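Local coordinates for protein choline dehydrogenase and related flavoproteins (Aspergillus oryzae, PDB 3Q9T) that oxidises formate as a flavoenzyme of the glucose-methanol-choline oxidoreductase family, carrying 8-formyl-FAD at its catalytic site, at residues A[5-10]-A[254-259]; A[65-70]-A[84-89]; A[225-230]-A[244-249]. One frame throughout, in Å; residues are numbered along the deposited sequence.

How the contacts relate
Contacts 1 and 3 hold the same four-stranded mixed sheet: contact 1 pairs its outermost strand 6-7 with 253-258, and contact 3 pairs 227-235, the outermost strand on the far side, with 240-248. The two meet where 240-248 and 253-258 run as neighbours. Both are partly buried, each with a buried apolar face (Phe7 and Phe256; Val227 and Val246). Contact 2 is the buried one, its centre about 12 Å from that of the chain, and relies less on strand pairing than on an indole clasped beside the cofactor. Two contacts touch FAY, contact 2 along the formyl group and adenosine, contact 3 at the adenine, and Trp65 packs on His228; in contact 1 the side chain of Val10 is about 10 Å from FAY.

Contact 1 (A[5-10]-A[254-259]); sequences SHFDFV and LNFFAD
A short parallel strand pairing near the protein surface joins 5-10 to 254-259, at one border of a four-stranded mixed sheet. Its ladder alternates sides: Phe257 N donates almost straight to Ser5 O (3.0 Å, 169°), Phe7 N to Phe257 O, and Asp259 N to Phe7 O. His6 and Phe257 share one face of the sheet, Phe7 and Ala258 the other. The imidazole lies across the base of the Phe257 side chain, whose CB sits 3.7 Å from the His6 ring centroid, almost on the ring normal. The rings are inclined by 25° and so far displaced that little of one lies over the other, so this is a CH-pi contact rather than a full stack. His6 ND1 reaches Asp259 OD1 at 2.8 Å, meeting its syn lone pair close to the imidazole plane; this bond probably holds the ring's rotation, and the carboxylate may favour the charged form of His6, though a neutral ND1-H tautomer would make the same bond. A water gives one hydrogen to Asp259 OD2 and another to Asp8 OD1, a bridge that may ease the repulsion between the two carboxylates. Both segments turn a corner, at Asp8 and Asp259, and pass from this sheet into the parallel sheet of the Rossmann-type FAD-binding fold, where strands 9-12 and 261-264 are again neighbours. Past the corner, Val10 CG2 packs on Ala258 CB at 3.7 Å. On the buried side Phe7 and Phe256 lie alongside each other, with Phe7 CE2 4.2 Å from Phe256 CD1, and Leu34 packs on both side chains.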
loop_
_atom_site.group_PDB
_atom_site.type_symbol
_atom_site.label_atom_id
_atom_site.label_comp_id
_atom_site.label_asym_id
_atom_site.label_seq_id
_atom_site.Cartn_x
_atom_site.Cartn_y
_atom_site.Cartn_z
ATOM N N SER A 5 12.412 32.278 -27.492
ATOM C CA SER A 5 12.021 31.993 -28.879
ATOM C C SER A 5 10.518 31.892 -29.107
ATOM O O SER A 5 9.781 31.413 -28.254
ATOM C CB SER A 5 12.663 30.693 -29.345
ATOM O OG SER A 5 13.985 30.928 -29.753
ATOM N N HIS A 6 10.071 32.339 -30.274
ATOM C CA HIS A 6 8.656 32.289 -30.630
ATOM C C HIS A 6 8.414 31.192 -31.672
ATOM O O HIS A 6 9.246 30.953 -32.540
ATOM C CB HIS A 6 8.201 33.635 -31.208
ATOM C CG HIS A 6 7.977 34.695 -30.180
ATOM N ND1 HIS A 6 6.770 35.354 -30.045
ATOM C CD2 HIS A 6 8.800 35.213 -29.236
ATOM C CE1 HIS A 6 6.858 36.220 -29.050
ATOM N NE2 HIS A 6 8.078 36.153 -28.544
ATOM N N PHE A 7 7.271 30.527 -31.580
ATOM C CA PHE A 7 6.886 29.544 -32.576
ATOM C C PHE A 7 5.402 29.727 -32.788
ATOM O O PHE A 7 4.717 30.183 -31.874
ATOM C CB PHE A 7 7.174 28.127 -32.079
ATOM C CG PHE A 7 8.617 27.884 -31.731
ATOM C CD1 PHE A 7 9.457 27.232 -32.618
ATOM C CD2 PHE A 7 9.131 28.298 -30.509
ATOM C CE1 PHE A 7 10.801 27.002 -32.302
ATOM C CE2 PHE A 7 10.467 28.073 -30.187
ATOM C CZ PHE A 7 11.301 27.423 -31.089
ATOM N N ASP A 8 4.901 29.395 -33.980
ATOM C CA ASP A 8 3.454 29.396 -34.219
ATOM C C ASP A 8 2.712 28.538 -33.194
ATOM O O ASP A 8 1.702 28.970 -32.612
ATOM C CB ASP A 8 3.121 28.894 -35.630
ATOM C CG ASP A 8 3.208 29.993 -36.687
ATOM O OD1 ASP A 8 3.462 31.158 -36.330
ATOM O OD2 ASP A 8 3.002 29.685 -37.881
ATOM N N PHE A 9 3.202 27.318 -32.987
ATOM C CA PHE A 9 2.550 26.393 -32.060
ATOM C C PHE A 9 3.551 25.750 -31.129
ATOM O O PHE A 9 4.611 25.270 -31.564
ATOM C CB PHE A 9 1.786 25.299 -32.805
ATOM C CG PHE A 9 0.653 25.819 -33.629
ATOM C CD1 PHE A 9 -0.508 26.266 -33.025
ATOM C CD2 PHE A 9 0.750 25.865 -35.013
ATOM C CE1 PHE A 9 -1.550 26.739 -33.784
ATOM C CE2 PHE A 9 -0.292 26.346 -35.784
ATOM C CZ PHE A 9 -1.441 26.790 -35.174
ATOM N N VAL A 10 3.204 25.733 -29.845
ATOM C CA VAL A 10 4.032 25.052 -28.850
ATOM C C VAL A 10 3.268 23.845 -28.322
ATOM O O VAL A 10 2.151 23.987 -27.838
ATOM C CB VAL A 10 4.398 25.988 -27.689
ATOM C CG1 VAL A 10 5.111 25.231 -26.594
ATOM C CG2 VAL A 10 5.261 27.169 -28.190
ATOM N N LEU A 254 13.713 28.700 -18.935
ATOM C CA LEU A 254 13.595 29.226 -20.289
ATOM C C LEU A 254 12.124 29.483 -20.584
ATOM O O LEU A 254 11.264 28.688 -20.202
ATOM C CB LEU A 254 14.150 28.209 -21.289
ATOM C CG LEU A 254 15.593 28.320 -21.778
ATOM C CD1 LEU A 254 16.511 28.880 -20.713
ATOM C CD2 LEU A 254 16.082 26.974 -22.267
ATOM N N ASN A 255 11.828 30.597 -21.240
ATOM C CA ASN A 255 10.472 30.837 -21.718
ATOM C C ASN A 255 10.396 30.616 -23.223
ATOM O O ASN A 255 11.266 31.074 -23.958
ATOM C CB ASN A 255 10.010 32.253 -21.373
ATOM C CG ASN A 255 10.239 32.598 -19.921
ATOM O OD1 ASN A 255 9.750 31.910 -19.023
ATOM N ND2 ASN A 255 11.012 33.658 -19.678
ATOM N N PHE A 256 9.372 29.894 -23.674
ATOM C CA PHE A 256 9.086 29.784 -25.107
ATOM C C PHE A 256 7.659 30.243 -25.360
ATOM O O PHE A 256 6.760 29.961 -24.563
ATOM C CB PHE A 256 9.273 28.367 -25.627
ATOM C CG PHE A 256 10.663 27.826 -25.450
ATOM C CD1 PHE A 256 11.722 28.320 -26.207
ATOM C CD2 PHE A 256 10.913 26.812 -24.538
ATOM C CE1 PHE A 256 13.002 27.820 -26.051
ATOM C CE2 PHE A 256 12.197 26.300 -24.370
ATOM C CZ PHE A 256 13.244 26.806 -25.128
ATOM N N PHE A 257 7.456 30.942 -26.474
ATOM C CA PHE A 257 6.188 31.608 -26.736
ATOM C C PHE A 257 5.522 31.062 -27.974
ATOM O O PHE A 257 6.194 30.686 -28.943
ATOM C CB PHE A 257 6.399 33.120 -26.865
ATOM C CG PHE A 257 6.866 33.766 -25.592
ATOM C CD1 PHE A 257 5.957 34.196 -24.648
ATOM C CD2 PHE A 257 8.211 33.916 -25.333
ATOM C CE1 PHE A 257 6.378 34.770 -23.460
ATOM C CE2 PHE A 257 8.643 34.489 -24.141
ATOM C CZ PHE A 257 7.724 34.921 -23.215
ATOM N N ALA A 258 4.196 31.006 -27.929
ATOM C CA ALA A 258 3.432 30.564 -29.078
ATOM C C ALA A 258 2.741 31.773 -29.665
ATOM O O ALA A 258 2.062 32.512 -28.956
ATOM C CB ALA A 258 2.406 29.495 -28.684
ATOM N N ASP A 259 2.911 31.969 -30.963
ATOM C CA ASP A 259 2.237 33.066 -31.643
ATOM C C ASP A 259 0.798 32.736 -32.026
ATOM O O ASP A 259 -0.029 33.624 -32.158
ATOM C CB ASP A 259 3.062 33.517 -32.836
ATOM C CG ASP A 259 4.367 34.126 -32.402
ATOM O OD1 ASP A 259 4.381 34.715 -31.296
ATOM O OD2 ASP A 259 5.372 33.989 -33.127
HETATM O O HOH W 1 5.614 32.812 -35.398
#

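Contact 2 (A[65-70]-A[84-89]); sequences WAYKTT and NTRGKT. With FAY ([(2R,3S,4R,5R)-5-(6-amino-9H-purin-9-yl)-3,4-dihydroxytetrahydrofuran-2-yl]methyl (2R,3S,4S)-5-(8-formyl-7-methyl-2,4-dioxo-3,4-dihydrobenzo[g]pteridin-10(2H)-yl)-2,3,4-trihydroxypentyl dihydrogen diphosphate), chain D.
The indole of Trp65 lies between two very different side chains. Over one face runs Lys88, its CG anti to the backbone N (chi1 -165°) and its chain extended beyond, crossing the ring at about a right angle. Lys88 CB sits 3.6 Å from the centroid of the five-membered ring of Trp65 in a CH-pi contact, and the chain carries Lys88 NZ on to 4.7 Å from the centroid of the six-membered ring, a cation-pi approach. On the opposite face the hydroxyl of Tyr67 comes in toward the rim, while hydrogen-bonded to Glu270 OE2. The indole edge is polar: Trp65 NE1 divides its hydrogen between Gly87 O (3.0 Å) and the ribose hydroxyl FAY O2B (3.2 Å), both weak and bent bonds. Trp65 N is held better, by Arg86 O at 3.1 Å, so backbone and ring are gripped by successive carbonyls. Arg86 CG meets Tyr67 at the ring edge, 3.7 Å from CE2. Beyond CG the arginine bends away at chi2 and chi3, so that the formyl carbon FAY C8M lies over one face of the guanidinium, toward its rim; the bond from Arg86 NE to Thr85 O (2.9 Å) helps to fix its turn. At the other end Asn84 N donates to Tyr67 O at 2.6 Å, closing an antiparallel hydrogen-bonded pair, and Asn84 OD1 lies against Thr69. A loop laid along the dinucleotide from formyl-flavin to adenosine ribose, braced by a short strand pairing, forms one wall of the FAD site in this GMC oxidoreductase.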
loop_
_atom_site.group_PDB
_atom_site.type_symbol
_atom_site.label_atom_id
_atom_site.label_comp_id
_atom_site.label_asym_id
_atom_site.label_seq_id
_atom_site.Cartn_x
_atom_site.Cartn_y
_atom_site.Cartn_z
ATOM N N TRP A 65 8.365 7.530 -15.568
ATOM C CA TRP A 65 8.060 8.451 -14.478
ATOM C C TRP A 65 7.982 7.709 -13.146
ATOM O O TRP A 65 8.380 8.234 -12.119
ATOM C CB TRP A 65 6.756 9.214 -14.734
ATOM C CG TRP A 65 6.858 10.232 -15.843
ATOM C CD1 TRP A 65 6.526 10.055 -17.168
ATOM C CD2 TRP A 65 7.330 11.579 -15.727
ATOM N NE1 TRP A 65 6.758 11.213 -17.873
ATOM C CE2 TRP A 65 7.260 12.161 -17.018
ATOM C CE3 TRP A 65 7.803 12.353 -14.657
ATOM C CZ2 TRP A 65 7.640 13.481 -17.263
ATOM C CZ3 TRP A 65 8.179 13.666 -14.901
ATOM C CH2 TRP A 65 8.094 14.216 -16.193
ATOM N N ALA A 66 7.455 6.492 -13.187
ATOM C CA ALA A 66 7.405 5.611 -12.028
ATOM C C ALA A 66 6.712 6.276 -10.843
ATOM O O ALA A 66 7.219 6.267 -9.727
ATOM C CB ALA A 66 8.818 5.114 -11.649
ATOM N N TYR A 67 5.544 6.849 -11.101
ATOM C CA TYR A 67 4.748 7.472 -10.052
ATOM C C TYR A 67 4.277 6.510 -8.960
ATOM O O TYR A 67 3.896 5.357 -9.227
ATOM C CB TYR A 67 3.499 8.116 -10.654
ATOM C CG TYR A 67 3.764 9.184 -11.683
ATOM C CD1 TYR A 67 4.433 10.351 -11.343
ATOM C CD2 TYR A 67 3.309 9.045 -12.995
ATOM C CE1 TYR A 67 4.667 11.346 -12.286
ATOM C CE2 TYR A 67 3.539 10.025 -13.938
ATOM C CZ TYR A 67 4.217 11.173 -13.575
ATOM O OH TYR A 67 4.444 12.150 -14.498
ATOM N N LYS A 68 4.260 7.014 -7.733
ATOM C CA LYS A 68 3.434 6.434 -6.688
ATOM C C LYS A 68 1.984 6.786 -6.994
ATOM O O LYS A 68 1.693 7.933 -7.352
ATOM C CB LYS A 68 3.791 7.043 -5.333
ATOM C CG LYS A 68 5.203 6.722 -4.836
ATOM C CD LYS A 68 5.462 7.435 -3.524
ATOM C CE LYS A 68 6.684 6.868 -2.806
ATOM N NZ LYS A 68 6.962 7.666 -1.575
ATOM N N THR A 69 1.081 5.811 -6.878
ATOM C CA THR A 69 -0.345 6.112 -6.900
ATOM C C THR A 69 -1.199 5.158 -6.077
ATOM O O THR A 69 -0.921 3.965 -5.993
ATOM C CB THR A 69 -0.950 6.274 -8.356
ATOM O OG1 THR A 69 -1.707 5.122 -8.718
ATOM C CG2 THR A 69 0.094 6.549 -9.373
ATOM N N THR A 70 -2.236 5.712 -5.458
ATOM C CA THR A 70 -3.197 4.927 -4.694
ATOM C C THR A 70 -4.137 4.200 -5.650
ATOM O O THR A 70 -4.850 4.827 -6.449
ATOM C CB THR A 70 -4.034 5.826 -3.746
ATOM O OG1 THR A 70 -3.174 6.455 -2.794
ATOM C CG2 THR A 70 -5.119 5.013 -3.007
ATOM N N ASN A 84 3.615 3.374 -10.890
ATOM C CA ASN A 84 2.510 3.466 -11.816
ATOM C C ASN A 84 3.101 4.023 -13.099
ATOM O O ASN A 84 3.235 5.228 -13.249
ATOM C CB ASN A 84 1.432 4.395 -11.286
ATOM C CG ASN A 84 0.202 4.402 -12.158
ATOM O OD1 ASN A 84 -0.685 5.258 -12.010
ATOM N ND2 ASN A 84 0.117 3.430 -13.052
ATOM N N THR A 85 3.471 3.126 -14.002
ATOM C CA THR A 85 4.315 3.433 -15.150
ATOM C C THR A 85 3.682 4.406 -16.157
ATOM O O THR A 85 2.510 4.279 -16.509
ATOM C CB THR A 85 4.710 2.105 -15.847
ATOM O OG1 THR A 85 5.603 1.360 -14.995
ATOM C CG2 THR A 85 5.335 2.337 -17.214
ATOM N N ARG A 86 4.480 5.376 -16.599
ATOM C CA ARG A 86 4.119 6.346 -17.639
ATOM C C ARG A 86 5.392 6.642 -18.402
ATOM O O ARG A 86 6.466 6.655 -17.807
ATOM C CB ARG A 86 3.642 7.662 -17.015
ATOM C CG ARG A 86 2.230 7.646 -16.433
ATOM C CD ARG A 86 1.199 7.540 -17.526
ATOM N NE ARG A 86 0.559 6.229 -17.525
ATOM C CZ ARG A 86 -0.399 5.861 -18.366
ATOM N NH1 ARG A 86 -0.822 6.702 -19.300
ATOM N NH2 ARG A 86 -0.941 4.648 -18.273
ATOM N N GLY A 87 5.279 6.905 -19.703
ATOM C CA GLY A 87 6.449 7.149 -20.529
ATOM C C GLY A 87 7.104 8.513 -20.289
ATOM O O GLY A 87 6.440 9.546 -20.286
ATOM N N LYS A 88 8.412 8.499 -20.081
ATOM C CA LYS A 88 9.208 9.708 -19.932
ATOM C C LYS A 88 10.286 9.659 -21.009
ATOM O O LYS A 88 11.356 9.053 -20.820
ATOM C CB LYS A 88 9.827 9.778 -18.530
ATOM C CG LYS A 88 10.364 11.128 -18.158
ATOM C CD LYS A 88 10.928 11.132 -16.749
ATOM C CE LYS A 88 11.813 12.347 -16.543
ATOM N NZ LYS A 88 12.330 12.420 -15.158
ATOM N N THR A 89 9.968 10.280 -22.146
ATOM C CA THR A 89 10.710 10.127 -23.389
ATOM C C THR A 89 9.850 10.644 -24.526
ATOM O O THR A 89 8.623 10.610 -24.440
ATOM C CB THR A 89 11.049 8.653 -23.709
ATOM O OG1 THR A 89 11.639 8.567 -25.019
ATOM C CG2 THR A 89 9.794 7.780 -23.678
HETATM P P FAY D . -0.952 10.659 -23.699
HETATM N N1 FAY D . -2.947 1.569 -24.463
HETATM C C2 FAY D . -3.213 0.725 -25.540
HETATM O O2 FAY D . -3.983 1.080 -26.424
HETATM N N3 FAY D . -2.303 -0.255 -25.874
HETATM C C4 FAY D . -1.499 -0.772 -24.888
HETATM O O4 FAY D . -1.280 -1.997 -24.910
HETATM N N5 FAY D . -0.413 -0.420 -22.792
HETATM C C6 FAY D . 1.087 0.066 -21.050
HETATM C C7 FAY D . 1.692 0.956 -20.180
HETATM C C8 FAY D . 1.272 2.290 -20.158
HETATM O O8 FAY D . 1.857 4.450 -19.465
HETATM C C9 FAY D . 0.336 2.734 -21.102
HETATM P PA FAY D . 1.693 10.470 -22.710
HETATM C "C1'" FAY D . -1.840 3.685 -22.834
HETATM C C10 FAY D . -1.970 1.239 -23.554
HETATM N N10 FAY D . -1.417 2.218 -22.723
HETATM N N1A FAY D . 7.578 18.535 -18.247
HETATM O O1A FAY D . 2.217 9.943 -21.416
HETATM C C1B FAY D . 5.660 14.499 -21.005
HETATM O O1P FAY D . -0.570 11.466 -24.916
HETATM C "C2'" FAY D . -1.082 4.420 -23.963
HETATM O "O2'" FAY D . 0.251 4.068 -23.866
HETATM C C2A FAY D . 7.925 18.147 -19.528
HETATM O O2A FAY D . 1.869 9.533 -23.866
HETATM C C2B FAY D . 5.881 13.020 -20.744
HETATM O O2B FAY D . 7.248 12.671 -20.626
HETATM O O2P FAY D . -2.269 11.138 -23.117
HETATM C "C3'" FAY D . -1.185 5.967 -24.173
HETATM O "O3'" FAY D . 0.031 6.622 -24.527
HETATM N N3A FAY D . 7.322 17.048 -20.117
HETATM C C3B FAY D . 5.265 12.404 -21.981
HETATM O O3B FAY D . 6.211 12.444 -23.021
HETATM O O3P FAY D . 0.156 10.857 -22.545
HETATM C "C4'" FAY D . -1.791 6.742 -23.030
HETATM O "O4'" FAY D . -3.001 6.064 -22.703
HETATM C C4A FAY D . 6.380 16.352 -19.432
HETATM C C4B FAY D . 4.164 13.368 -22.351
HETATM O O4B FAY D . 4.400 14.561 -21.623
HETATM C C4X FAY D . -1.342 -0.010 -23.715
HETATM C "C5'" FAY D . -2.038 8.217 -23.432
HETATM O "O5'" FAY D . -0.988 9.041 -23.960
HETATM C C5A FAY D . 6.010 16.733 -18.145
HETATM C C5B FAY D . 2.797 12.794 -22.037
HETATM O O5B FAY D . 2.485 11.853 -23.035
HETATM C C5X FAY D . 0.006 0.471 -21.828
HETATM C C6A FAY D . 6.618 17.831 -17.540
HETATM N N6A FAY D . 6.335 18.138 -16.267
HETATM N N7A FAY D . 5.061 15.876 -17.714
HETATM C C7M FAY D . 2.651 0.404 -19.152
HETATM C C8A FAY D . 4.807 14.974 -18.685
HETATM C C8M FAY D . 2.170 3.282 -19.526
HETATM C C9A FAY D . -0.344 1.829 -21.913
HETATM N N9A FAY D . 5.618 15.252 -19.746
#

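Contact 3 (A[225-230]-A[244-249]); sequences PEVHSK and VTVVTA. With FAY ([(2R,3S,4R,5R)-5-(6-amino-9H-purin-9-yl)-3,4-dihydroxytetrahydrofuran-2-yl]methyl (2R,3S,4S)-5-(8-formyl-7-methyl-2,4-dioxo-3,4-dihydrobenzo[g]pteridin-10(2H)-yl)-2,3,4-trihydroxypentyl dihydrogen diphosphate), chain D.
Most striking here, the strand edge turned from its partner donates to the adenine of the cofactor: Ser229 N meets FAY N1A at 2.9 Å, almost straight (176°). Ser229 OG, in the crowded position between backbone N and carbonyl carbon (chi1 64°), points back to the same purine edge and lies 2.9 Å from FAY N6A, and its hydrogen bond goes to Gln266 OE1. His228 swings its ring so that FAY N6A lies over one face, near the rim; His228 NE2 is hydrogen-bonded to Pro440 O. Toward 244-249 the backbone closes an antiparallel hydrogen-bonded pair, His228 N to Val247 O (2.9 Å) and Val247 N to His228 O (2.7 Å), with Lys230 N to Thr245 O (2.8 Å) extending the ladder. On the buried face Val227 CB meets Val246 CB at 3.9 Å, and Val36 touches both valines. A water bridges Glu226 O to Ala249 N. The alternation lets one strand serve two partners: the amides of His228 and Lys230 hold the hairpin, while that of Ser229 is spent on FAY N1A, consistent with a ring nitrogen that is unprotonated and met by a donor whose place is set by the sheet.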
loop_
_atom_site.group_PDB
_atom_site.type_symbol
_atom_site.label_atom_id
_atom_site.label_comp_id
_atom_site.label_asym_id
_atom_site.label_seq_id
_atom_site.Cartn_x
_atom_site.Cartn_y
_atom_site.Cartn_z
ATOM N N PRO A 225 14.092 18.338 -25.887
ATOM C CA PRO A 225 13.979 17.241 -24.930
ATOM C C PRO A 225 14.708 17.599 -23.638
ATOM O O PRO A 225 15.374 18.635 -23.583
ATOM C CB PRO A 225 14.728 16.112 -25.633
ATOM C CG PRO A 225 15.819 16.825 -26.405
ATOM C CD PRO A 225 15.214 18.143 -26.828
ATOM N N GLU A 226 14.594 16.752 -22.619
ATOM C CA GLU A 226 15.292 16.973 -21.348
ATOM C C GLU A 226 14.972 18.316 -20.697
ATOM O O GLU A 226 15.854 18.919 -20.106
ATOM C CB GLU A 226 16.808 16.911 -21.522
ATOM C CG GLU A 226 17.313 15.771 -22.362
ATOM C CD GLU A 226 17.799 14.627 -21.528
ATOM O OE1 GLU A 226 17.171 14.353 -20.481
ATOM O OE2 GLU A 226 18.817 14.011 -21.914
ATOM N N VAL A 227 13.728 18.785 -20.792
ATOM C CA VAL A 227 13.333 19.994 -20.080
ATOM C C VAL A 227 12.052 19.724 -19.322
ATOM O O VAL A 227 11.149 19.067 -19.830
ATOM C CB VAL A 227 13.133 21.216 -21.012
ATOM C CG1 VAL A 227 14.438 21.585 -21.710
ATOM C CG2 VAL A 227 12.009 20.955 -22.027
ATOM N N HIS A 228 11.982 20.235 -18.098
ATOM C CA HIS A 228 10.848 19.989 -17.223
ATOM C C HIS A 228 9.987 21.250 -17.137
ATOM O O HIS A 228 10.484 22.348 -16.824
ATOM C CB HIS A 228 11.368 19.594 -15.839
ATOM C CG HIS A 228 10.349 18.926 -14.975
ATOM N ND1 HIS A 228 10.242 17.555 -14.874
ATOM C CD2 HIS A 228 9.398 19.440 -14.160
ATOM C CE1 HIS A 228 9.268 17.253 -14.036
ATOM N NE2 HIS A 228 8.740 18.378 -13.587
ATOM N N SER A 229 8.708 21.108 -17.441
ATOM C CA SER A 229 7.793 22.251 -17.388
ATOM C C SER A 229 7.652 22.801 -15.974
ATOM O O SER A 229 7.498 22.047 -14.994
ATOM C CB SER A 229 6.413 21.883 -17.941
ATOM O OG SER A 229 5.789 20.892 -17.133
ATOM N N LYS A 230 7.717 24.122 -15.873
ATOM C CA LYS A 230 7.473 24.789 -14.615
ATOM C C LYS A 230 6.052 25.309 -14.557
ATOM O O LYS A 230 5.375 25.148 -13.547
ATOM C CB LYS A 230 8.442 25.949 -14.427
ATOM C CG LYS A 230 8.149 26.745 -13.190
ATOM C CD LYS A 230 8.989 28.010 -13.149
ATOM C CE LYS A 230 8.440 28.989 -12.123
ATOM N NZ LYS A 230 9.241 30.253 -12.112
ATOM N N VAL A 244 5.125 28.801 -22.572
ATOM C CA VAL A 244 5.424 27.932 -21.449
ATOM C C VAL A 244 6.822 28.172 -20.904
ATOM O O VAL A 244 7.745 28.487 -21.656
ATOM C CB VAL A 244 5.334 26.451 -21.873
ATOM C CG1 VAL A 244 6.477 26.104 -22.815
ATOM C CG2 VAL A 244 5.376 25.556 -20.663
ATOM N N THR A 245 6.980 27.986 -19.599
ATOM C CA THR A 245 8.292 28.066 -18.959
ATOM C C THR A 245 8.815 26.668 -18.608
ATOM O O THR A 245 8.081 25.830 -18.061
ATOM C CB THR A 245 8.257 28.960 -17.694
ATOM O OG1 THR A 245 7.801 30.275 -18.042
ATOM C CG2 THR A 245 9.652 29.065 -17.062
ATOM N N VAL A 246 10.080 26.415 -18.939
ATOM C CA VAL A 246 10.697 25.114 -18.684
ATOM C C VAL A 246 12.031 25.253 -17.977
ATOM O O VAL A 246 12.651 26.315 -18.006
ATOM C CB VAL A 246 10.896 24.290 -19.977
ATOM C CG1 VAL A 246 9.548 24.034 -20.651
ATOM C CG2 VAL A 246 11.844 24.997 -20.914
ATOM N N VAL A 247 12.460 24.175 -17.327
ATOM C CA VAL A 247 13.745 24.146 -16.653
ATOM C C VAL A 247 14.667 23.155 -17.350
ATOM O O VAL A 247 14.266 22.030 -17.631
ATOM C CB VAL A 247 13.576 23.726 -15.176
ATOM C CG1 VAL A 247 14.908 23.820 -14.427
ATOM C CG2 VAL A 247 12.527 24.580 -14.522
ATOM N N THR A 248 15.894 23.574 -17.636
ATOM C CA THR A 248 16.847 22.703 -18.315
ATOM C C THR A 248 17.597 21.811 -17.349
ATOM O O THR A 248 17.539 22.006 -16.137
ATOM C CB THR A 248 17.894 23.503 -19.121
ATOM O OG1 THR A 248 18.680 24.303 -18.232
ATOM C CG2 THR A 248 17.225 24.387 -20.161
ATOM N N ALA A 249 18.323 20.848 -17.909
ATOM C CA ALA A 249 19.170 19.930 -17.149
ATOM C C ALA A 249 20.167 20.673 -16.271
ATOM O O ALA A 249 20.518 20.214 -15.177
ATOM C CB ALA A 249 19.902 19.003 -18.098
HETATM P P FAY D . -0.952 10.659 -23.699
HETATM N N1 FAY D . -2.947 1.569 -24.463
HETATM C C2 FAY D . -3.213 0.725 -25.540
HETATM O O2 FAY D . -3.983 1.080 -26.424
HETATM N N3 FAY D . -2.303 -0.255 -25.874
HETATM C C4 FAY D . -1.499 -0.772 -24.888
HETATM O O4 FAY D . -1.280 -1.997 -24.910
HETATM N N5 FAY D . -0.413 -0.420 -22.792
HETATM C C6 FAY D . 1.087 0.066 -21.050
HETATM C C7 FAY D . 1.692 0.956 -20.180
HETATM C C8 FAY D . 1.272 2.290 -20.158
HETATM O O8 FAY D . 1.857 4.450 -19.465
HETATM C C9 FAY D . 0.336 2.734 -21.102
HETATM P PA FAY D . 1.693 10.470 -22.710
HETATM C "C1'" FAY D . -1.840 3.685 -22.834
HETATM C C10 FAY D . -1.970 1.239 -23.554
HETATM N N10 FAY D . -1.417 2.218 -22.723
HETATM N N1A FAY D . 7.578 18.535 -18.247
HETATM O O1A FAY D . 2.217 9.943 -21.416
HETATM C C1B FAY D . 5.660 14.499 -21.005
HETATM O O1P FAY D . -0.570 11.466 -24.916
HETATM C "C2'" FAY D . -1.082 4.420 -23.963
HETATM O "O2'" FAY D . 0.251 4.068 -23.866
HETATM C C2A FAY D . 7.925 18.147 -19.528
HETATM O O2A FAY D . 1.869 9.533 -23.866
HETATM C C2B FAY D . 5.881 13.020 -20.744
HETATM O O2B FAY D . 7.248 12.671 -20.626
HETATM O O2P FAY D . -2.269 11.138 -23.117
HETATM C "C3'" FAY D . -1.185 5.967 -24.173
HETATM O "O3'" FAY D . 0.031 6.622 -24.527
HETATM N N3A FAY D . 7.322 17.048 -20.117
HETATM C C3B FAY D . 5.265 12.404 -21.981
HETATM O O3B FAY D . 6.211 12.444 -23.021
HETATM O O3P FAY D . 0.156 10.857 -22.545
HETATM C "C4'" FAY D . -1.791 6.742 -23.030
HETATM O "O4'" FAY D . -3.001 6.064 -22.703
HETATM C C4A FAY D . 6.380 16.352 -19.432
HETATM C C4B FAY D . 4.164 13.368 -22.351
HETATM O O4B FAY D . 4.400 14.561 -21.623
HETATM C C4X FAY D . -1.342 -0.010 -23.715
HETATM C "C5'" FAY D . -2.038 8.217 -23.432
HETATM O "O5'" FAY D . -0.988 9.041 -23.960
HETATM C C5A FAY D . 6.010 16.733 -18.145
HETATM C C5B FAY D . 2.797 12.794 -22.037
HETATM O O5B FAY D . 2.485 11.853 -23.035
HETATM C C5X FAY D . 0.006 0.471 -21.828
HETATM C C6A FAY D . 6.618 17.831 -17.540
HETATM N N6A FAY D . 6.335 18.138 -16.267
HETATM N N7A FAY D . 5.061 15.876 -17.714
HETATM C C7M FAY D . 2.651 0.404 -19.152
HETATM C C8A FAY D . 4.807 14.974 -18.685
HETATM C C8M FAY D . 2.170 3.282 -19.526
HETATM C C9A FAY D . -0.344 1.829 -21.913
HETATM N N9A FAY D . 5.618 15.252 -19.746
HETATM O O HOH W 2 17.971 20.311 -20.707
#